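Local coordinates for triacylglycerol lipase (Yarrowia lipolytica, PDB 3O0D), which probably hydrolyses the ester bonds of triacylglycerols as a secreted, glycosylated lipase of the alpha/beta-hydrolase fold, at residues 104-109 against 128-133; 110-115 against 132-137. All coordinates share one frame; numbering follows the deposited sequence. Where two conformers were deposited one is given.

Contact 1 (104-109 against 128-133); sequences PLTNFD and GFIQSY
F108 and Y133 both carry CG anti to the backbone N (chi1 -167° and 160°), and these torsions turn their rings into one another across the gap between the 3-10 start at 108-109 and helix 127-150. The result is a T-shaped pair: the CE1-CZ edge of F108 points at one face of Y133, toward its rim, with planes at 68° and centroids 5.4 Å apart. The closest atoms are F108 CE1 and Y133 CD2, at 3.8 Å. I130 sets CG1 anti to its carbonyl carbon and extends CD1 away from its own backbone, so this one methyl does the touching: it meets T106 CG2 at 3.5 Å and also lies at the edge of the F108 ring, near its plane. An alanine in place of F108 would lose the ring edge that meets Y133 and would probably loosen the packing around the I130 tip. No hydrogen bond joins the two segments; the polar end of Y133 goes instead to A112 O. At the end of the strand, N107 OD1 takes the N-H of D109 on an in-plane lone pair, 3.0 Å from D109 N and nearly straight. V125 of the antiparallel partner strand 124-126 touches both F108 and I130. The whole is apolar packing of a two-stranded beta-ribbon on a helix, with an Asx turn, N107 to D109, where the strand passes into the 3-10 turn.

Contact 2 (110-115 against 132-137); sequences LAANIS and SYNNTY. With NAG (2-acetamido-2-deoxy-beta-D-glucopyranose), chain I; NAG (2-acetamido-2-deoxy-beta-D-glucopyranose), chain H.
The Y133 ring has A112 O at its edge, in plane, while A111 CB comes in obliquely, 3.6 Å from Y133 CE2. The Y137 ring has O7 of the sugar on N113 at its edge; A112 CB approaches obliquely, 3.6 Å from Y137 CD2, as do N113 CB and C8 of the same sugar. The small A112 methyl thus fits among Y133, Y137 and the amide of N134. Two hydrogen bonds grip the A112 backbone. Its N-H meets N134 OD1 in the carbonyl plane, on a lone pair, with 2.8 Å between A112 N and N134 OD1 and an angle of 173°. Its carbonyl takes the proton of Y133, with 2.6 Å between Y133 OH and A112 O, the donor standing 36° out of the carbonyl plane. A type II beta turn from A111 to I114 presents both groups to the helix, with N113 at the third position (phi 67°). N134 does double duty: OD1 binds the loop while ND2 carries an N-linked GlcNAc, whose acetamido N2 donates to L110 O at 3.1 Å. The amide is thereby held at both ends, and the sugar ties back to the same loop. The second GlcNAc, on N113 ND2, lays its acetamido group against Y137 CE1. This loop runs from strand 105-107 to strand 124-126 and packs on helix 127-150; helix 163-177 adjoins it, L170 and N174 touching Y133 and N174 also touching N113.

Both contacts are largely buried and lean on helix 127-150, one turn after the other, with Y133 as the shared residue: its ring packs in both contacts, and its hydroxyl bonds only in contact 2. Their centres lie 8 Å apart, and they merge where I114 CD1 packs on F108 CE2 and where A111 CB meets I130 CG2. The chemistry changes with the partner. A strand and 3-10 turn give contact 1 apolar and aromatic packing, whereas the irregular loop of contact 2 has its backbone polar groups met by helix side chains. Contact 2 also carries both glycosylated asparagines and so borders the sugar-bearing surface, which contact 1 reaches through I130.

Contact 1 (104-109 against 128-133)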
loop_
_atom_site.group_PDB
_atom_site.type_symbol
_atom_site.label_atom_id
_atom_site.label_comp_id
_atom_site.label_asym_id
_atom_site.label_seq_id
_atom_site.Cartn_x
_atom_site.Cartn_y
_atom_site.Cartn_z
ATOM N N PRO A 104 -4.480 19.928 6.373
ATOM C CA PRO A 104 -3.749 20.839 5.473
ATOM C C PRO A 104 -2.764 20.017 4.621
ATOM O O PRO A 104 -1.971 19.230 5.153
ATOM C CB PRO A 104 -2.944 21.705 6.448
ATOM C CG PRO A 104 -2.664 20.772 7.614
ATOM C CD PRO A 104 -3.974 19.996 7.763
ATOM N N LEU A 105 -2.793 20.191 3.305
ATOM C CA LEU A 105 -1.817 19.467 2.465
ATOM C C LEU A 105 -0.408 20.079 2.582
ATOM O O LEU A 105 -0.258 21.300 2.476
ATOM C CB LEU A 105 -2.334 19.383 1.039
ATOM C CG LEU A 105 -3.399 18.257 0.994
ATOM C CD1 LEU A 105 -4.811 18.835 0.893
ATOM C CD2 LEU A 105 -3.133 17.318 -0.199
ATOM N N THR A 106 0.604 19.221 2.802
ATOM C CA THR A 106 1.990 19.566 3.176
ATOM C C THR A 106 2.940 19.093 2.097
ATOM O O THR A 106 2.673 18.013 1.507
ATOM C CB THR A 106 2.353 18.748 4.401
ATOM O OG1 THR A 106 1.493 19.084 5.496
ATOM C CG2 THR A 106 3.873 18.870 4.807
ATOM N N ASN A 107 4.069 19.799 1.855
ATOM C CA ASN A 107 4.995 19.354 0.822
ATOM C C ASN A 107 5.701 18.102 1.254
ATOM O O ASN A 107 6.235 18.038 2.377
ATOM C CB ASN A 107 6.040 20.438 0.406
ATOM C CG ASN A 107 6.601 20.186 -1.011
ATOM O OD1 ASN A 107 7.372 19.248 -1.244
ATOM N ND2 ASN A 107 6.171 21.007 -1.970
ATOM N N PHE A 108 5.735 17.077 0.376
ATOM C CA PHE A 108 6.430 15.826 0.759
ATOM C C PHE A 108 7.910 16.028 1.073
ATOM O O PHE A 108 8.506 15.213 1.777
ATOM C CB PHE A 108 6.267 14.683 -0.302
ATOM C CG PHE A 108 6.694 13.315 0.190
ATOM C CD1 PHE A 108 6.339 12.857 1.444
ATOM C CD2 PHE A 108 7.458 12.454 -0.623
ATOM C CE1 PHE A 108 6.764 11.587 1.910
ATOM C CE2 PHE A 108 7.853 11.217 -0.162
ATOM C CZ PHE A 108 7.528 10.785 1.088
ATOM N N ASP A 109 8.513 17.142 0.597
ATOM C CA ASP A 109 9.915 17.355 0.941
ATOM C C ASP A 109 10.143 17.702 2.430
ATOM O O ASP A 109 11.282 17.690 2.926
ATOM C CB ASP A 109 10.634 18.329 -0.036
ATOM C CG ASP A 109 10.093 19.752 0.032
ATOM O OD1 ASP A 109 9.589 20.141 1.111
ATOM O OD2 ASP A 109 10.178 20.491 -1.008
ATOM N N GLY A 128 -1.515 13.923 7.700
ATOM C CA GLY A 128 -1.601 12.709 8.439
ATOM C C GLY A 128 -0.754 11.573 7.791
ATOM O O GLY A 128 -0.145 10.828 8.496
ATOM N N PHE A 129 -0.864 11.451 6.472
ATOM C CA PHE A 129 -0.151 10.330 5.728
ATOM C C PHE A 129 1.330 10.605 5.775
ATOM O O PHE A 129 2.119 9.661 5.872
ATOM C CB PHE A 129 -0.628 10.243 4.280
ATOM C CG PHE A 129 -2.106 9.849 4.183
ATOM C CD1 PHE A 129 -2.659 9.008 5.138
ATOM C CD2 PHE A 129 -2.898 10.349 3.173
ATOM C CE1 PHE A 129 -3.984 8.709 5.090
ATOM C CE2 PHE A 129 -4.288 10.014 3.135
ATOM C CZ PHE A 129 -4.773 9.191 4.107
ATOM N N ILE A 130 1.728 11.890 5.770
ATOM C CA ILE A 130 3.161 12.174 5.990
ATOM C C ILE A 130 3.587 11.726 7.324
ATOM O O ILE A 130 4.704 11.200 7.491
ATOM C CB ILE A 130 3.522 13.691 5.825
ATOM C CG1 ILE A 130 3.136 14.107 4.418
ATOM C CG2 ILE A 130 5.045 13.946 6.222
ATOM C CD1 ILE A 130 3.709 15.449 3.974
ATOM N N GLN A 131 2.751 11.918 8.359
ATOM C CA GLN A 131 3.094 11.373 9.632
ATOM C C GLN A 131 3.245 9.818 9.662
ATOM O O GLN A 131 4.086 9.258 10.387
ATOM C CB GLN A 131 2.061 11.789 10.699
ATOM C CG GLN A 131 2.274 11.178 12.092
ATOM C CD GLN A 131 3.642 11.473 12.705
ATOM O OE1 GLN A 131 4.298 12.453 12.341
ATOM N NE2 GLN A 131 4.081 10.614 13.618
ATOM N N SER A 132 2.370 9.123 8.956
ATOM C CA SER A 132 2.443 7.668 8.903
ATOM C C SER A 132 3.786 7.231 8.265
ATOM O O SER A 132 4.430 6.315 8.753
ATOM C CB SER A 132 1.286 7.149 8.060
ATOM O OG SER A 132 0.066 7.734 8.516
ATOM N N TYR A 133 4.115 7.936 7.194
ATOM C CA TYR A 133 5.428 7.706 6.448
ATOM C C TYR A 133 6.569 8.041 7.438
ATOM O O TYR A 133 7.473 7.276 7.660
ATOM C CB TYR A 133 5.549 8.532 5.182
ATOM C CG TYR A 133 7.034 8.570 4.867
ATOM C CD1 TYR A 133 7.646 7.473 4.322
ATOM C CD2 TYR A 133 7.784 9.756 5.068
ATOM C CE1 TYR A 133 9.078 7.469 4.060
ATOM C CE2 TYR A 133 9.176 9.758 4.809
ATOM C CZ TYR A 133 9.794 8.646 4.305
ATOM O OH TYR A 133 11.160 8.674 4.033
#

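Contact 2 (110-115 against 132-137)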
loop_
_atom_site.group_PDB
_atom_site.type_symbol
_atom_site.label_atom_id
_atom_site.label_comp_id
_atom_site.label_asym_id
_atom_site.label_seq_id
_atom_site.Cartn_x
_atom_site.Cartn_y
_atom_site.Cartn_z
ATOM N N LEU A 110 9.082 17.930 3.179
ATOM C CA LEU A 110 9.229 18.047 4.619
ATOM C C LEU A 110 9.395 16.715 5.317
ATOM O O LEU A 110 9.744 16.678 6.486
ATOM C CB LEU A 110 8.080 18.889 5.214
ATOM C CG LEU A 110 8.068 20.338 4.653
ATOM C CD1 LEU A 110 6.752 21.020 5.031
ATOM C CD2 LEU A 110 9.293 21.188 5.104
ATOM N N ALA A 111 9.169 15.598 4.594
ATOM C CA ALA A 111 9.204 14.265 5.230
ATOM C C ALA A 111 10.634 13.764 5.368
ATOM O O ALA A 111 11.525 14.214 4.622
ATOM C CB ALA A 111 8.421 13.296 4.371
ATOM N N ALA A 112 10.852 12.821 6.274
ATOM C CA ALA A 112 12.197 12.282 6.543
ATOM C C ALA A 112 12.860 11.726 5.256
ATOM O O ALA A 112 12.210 11.042 4.420
ATOM C CB ALA A 112 12.155 11.194 7.575
ATOM N N ASN A 113 14.174 12.012 5.126
ATOM C CA ASN A 113 14.952 11.502 3.986
ATOM C C ASN A 113 14.618 12.029 2.610
ATOM O O ASN A 113 15.205 11.582 1.605
ATOM C CB ASN A 113 14.954 9.922 3.976
ATOM C CG ASN A 113 16.337 9.370 3.764
ATOM O OD1 ASN A 113 17.331 10.037 4.142
ATOM N ND2 ASN A 113 16.444 8.165 3.137
ATOM N N ILE A 114 13.682 12.963 2.511
ATOM C CA ILE A 114 13.384 13.576 1.253
ATOM C C ILE A 114 14.081 14.929 1.113
ATOM O O ILE A 114 13.728 15.879 1.795
ATOM C CB ILE A 114 11.893 13.793 1.064
ATOM C CG1 ILE A 114 11.112 12.513 1.416
ATOM C CG2 ILE A 114 11.602 14.296 -0.295
ATOM C CD1 ILE A 114 11.471 11.248 0.572
ATOM N N SER A 115 15.020 15.014 0.195
ATOM C CA SER A 115 15.774 16.275 0.008
ATOM C C SER A 115 14.898 17.362 -0.623
ATOM O O SER A 115 13.967 17.079 -1.382
ATOM C CB SER A 115 17.023 16.002 -0.845
ATOM O OG SER A 115 16.680 15.967 -2.220
ATOM N N SER A 132 2.370 9.123 8.956
ATOM C CA SER A 132 2.443 7.668 8.903
ATOM C C SER A 132 3.786 7.231 8.265
ATOM O O SER A 132 4.430 6.315 8.753
ATOM C CB SER A 132 1.286 7.149 8.060
ATOM O OG SER A 132 0.066 7.734 8.516
ATOM N N TYR A 133 4.115 7.936 7.194
ATOM C CA TYR A 133 5.428 7.706 6.448
ATOM C C TYR A 133 6.569 8.041 7.438
ATOM O O TYR A 133 7.473 7.276 7.660
ATOM C CB TYR A 133 5.549 8.532 5.182
ATOM C CG TYR A 133 7.034 8.570 4.867
ATOM C CD1 TYR A 133 7.646 7.473 4.322
ATOM C CD2 TYR A 133 7.784 9.756 5.068
ATOM C CE1 TYR A 133 9.078 7.469 4.060
ATOM C CE2 TYR A 133 9.176 9.758 4.809
ATOM C CZ TYR A 133 9.794 8.646 4.305
ATOM O OH TYR A 133 11.160 8.674 4.033
ATOM N N ASN A 134 6.478 9.182 8.112
ATOM C CA ASN A 134 7.561 9.501 9.013
ATOM C C ASN A 134 7.740 8.586 10.123
ATOM O O ASN A 134 8.865 8.320 10.548
ATOM C CB ASN A 134 7.367 10.973 9.534
ATOM C CG ASN A 134 8.410 11.893 9.054
ATOM O OD1 ASN A 134 8.715 12.002 7.865
ATOM N ND2 ASN A 134 8.940 12.667 10.036
ATOM N N ASN A 135 6.626 8.145 10.694
ATOM C CA ASN A 135 6.637 7.258 11.776
ATOM C C ASN A 135 7.199 5.900 11.343
ATOM O O ASN A 135 7.807 5.202 12.117
ATOM C CB ASN A 135 5.205 7.140 12.422
ATOM C CG ASN A 135 5.229 6.467 13.705
ATOM O OD1 ASN A 135 5.990 6.871 14.700
ATOM N ND2 ASN A 135 4.414 5.471 13.849
ATOM N N THR A 136 6.970 5.533 10.113
ATOM C CA THR A 136 7.626 4.275 9.625
ATOM C C THR A 136 9.186 4.486 9.541
ATOM O O THR A 136 9.923 3.709 10.120
ATOM C CB THR A 136 7.147 3.873 8.227
ATOM O OG1 THR A 136 5.739 3.904 8.138
ATOM C CG2 THR A 136 7.630 2.383 7.895
ATOM N N TYR A 137 9.589 5.579 8.939
ATOM C CA TYR A 137 11.023 5.885 8.748
ATOM C C TYR A 137 11.747 5.929 10.116
ATOM O O TYR A 137 12.802 5.284 10.366
ATOM C CB TYR A 137 11.171 7.156 7.949
ATOM C CG TYR A 137 12.627 7.413 7.607
ATOM C CD1 TYR A 137 13.177 6.971 6.404
ATOM C CD2 TYR A 137 13.443 8.009 8.534
ATOM C CE1 TYR A 137 14.538 7.157 6.128
ATOM C CE2 TYR A 137 14.801 8.187 8.284
ATOM C CZ TYR A 137 15.332 7.762 7.074
ATOM O OH TYR A 137 16.682 7.989 6.845
HETATM C C1 NAG I . 10.011 13.611 9.776
HETATM C C2 NAG I . 9.646 15.048 10.128
HETATM C C3 NAG I . 10.939 15.855 10.145
HETATM C C4 NAG I . 12.065 15.237 10.975
HETATM C C5 NAG I . 12.278 13.776 10.585
HETATM C C6 NAG I . 13.136 12.950 11.534
HETATM C C7 NAG I . 7.429 15.786 9.474
HETATM C C8 NAG I . 6.533 16.425 8.486
HETATM N N2 NAG I . 8.737 15.644 9.180
HETATM O O3 NAG I . 10.688 17.209 10.562
HETATM O O4 NAG I . 13.225 15.984 10.632
HETATM O O5 NAG I . 11.024 13.091 10.602
HETATM O O6 NAG I . 13.640 11.878 10.766
HETATM O O7 NAG I . 6.966 15.403 10.533
HETATM C C1 NAG H . 17.788 7.639 2.969
HETATM C C2 NAG H . 17.672 6.137 2.623
HETATM C C3 NAG H . 19.060 5.626 2.258
HETATM C C4 NAG H . 19.679 6.470 1.139
HETATM C C5 NAG H . 19.736 7.886 1.658
HETATM C C6 NAG H . 20.487 8.916 0.793
HETATM C C7 NAG H . 15.922 4.884 3.812
HETATM C C8 NAG H . 15.563 4.024 4.989
HETATM N N2 NAG H . 17.184 5.321 3.738
HETATM O O3 NAG H . 18.936 4.246 1.866
HETATM O O4 NAG H . 21.029 6.044 0.931
HETATM O O5 NAG H . 18.371 8.302 1.884
HETATM O O6 NAG H . 20.082 8.739 -0.516
HETATM O O7 NAG H . 15.091 5.196 2.978
#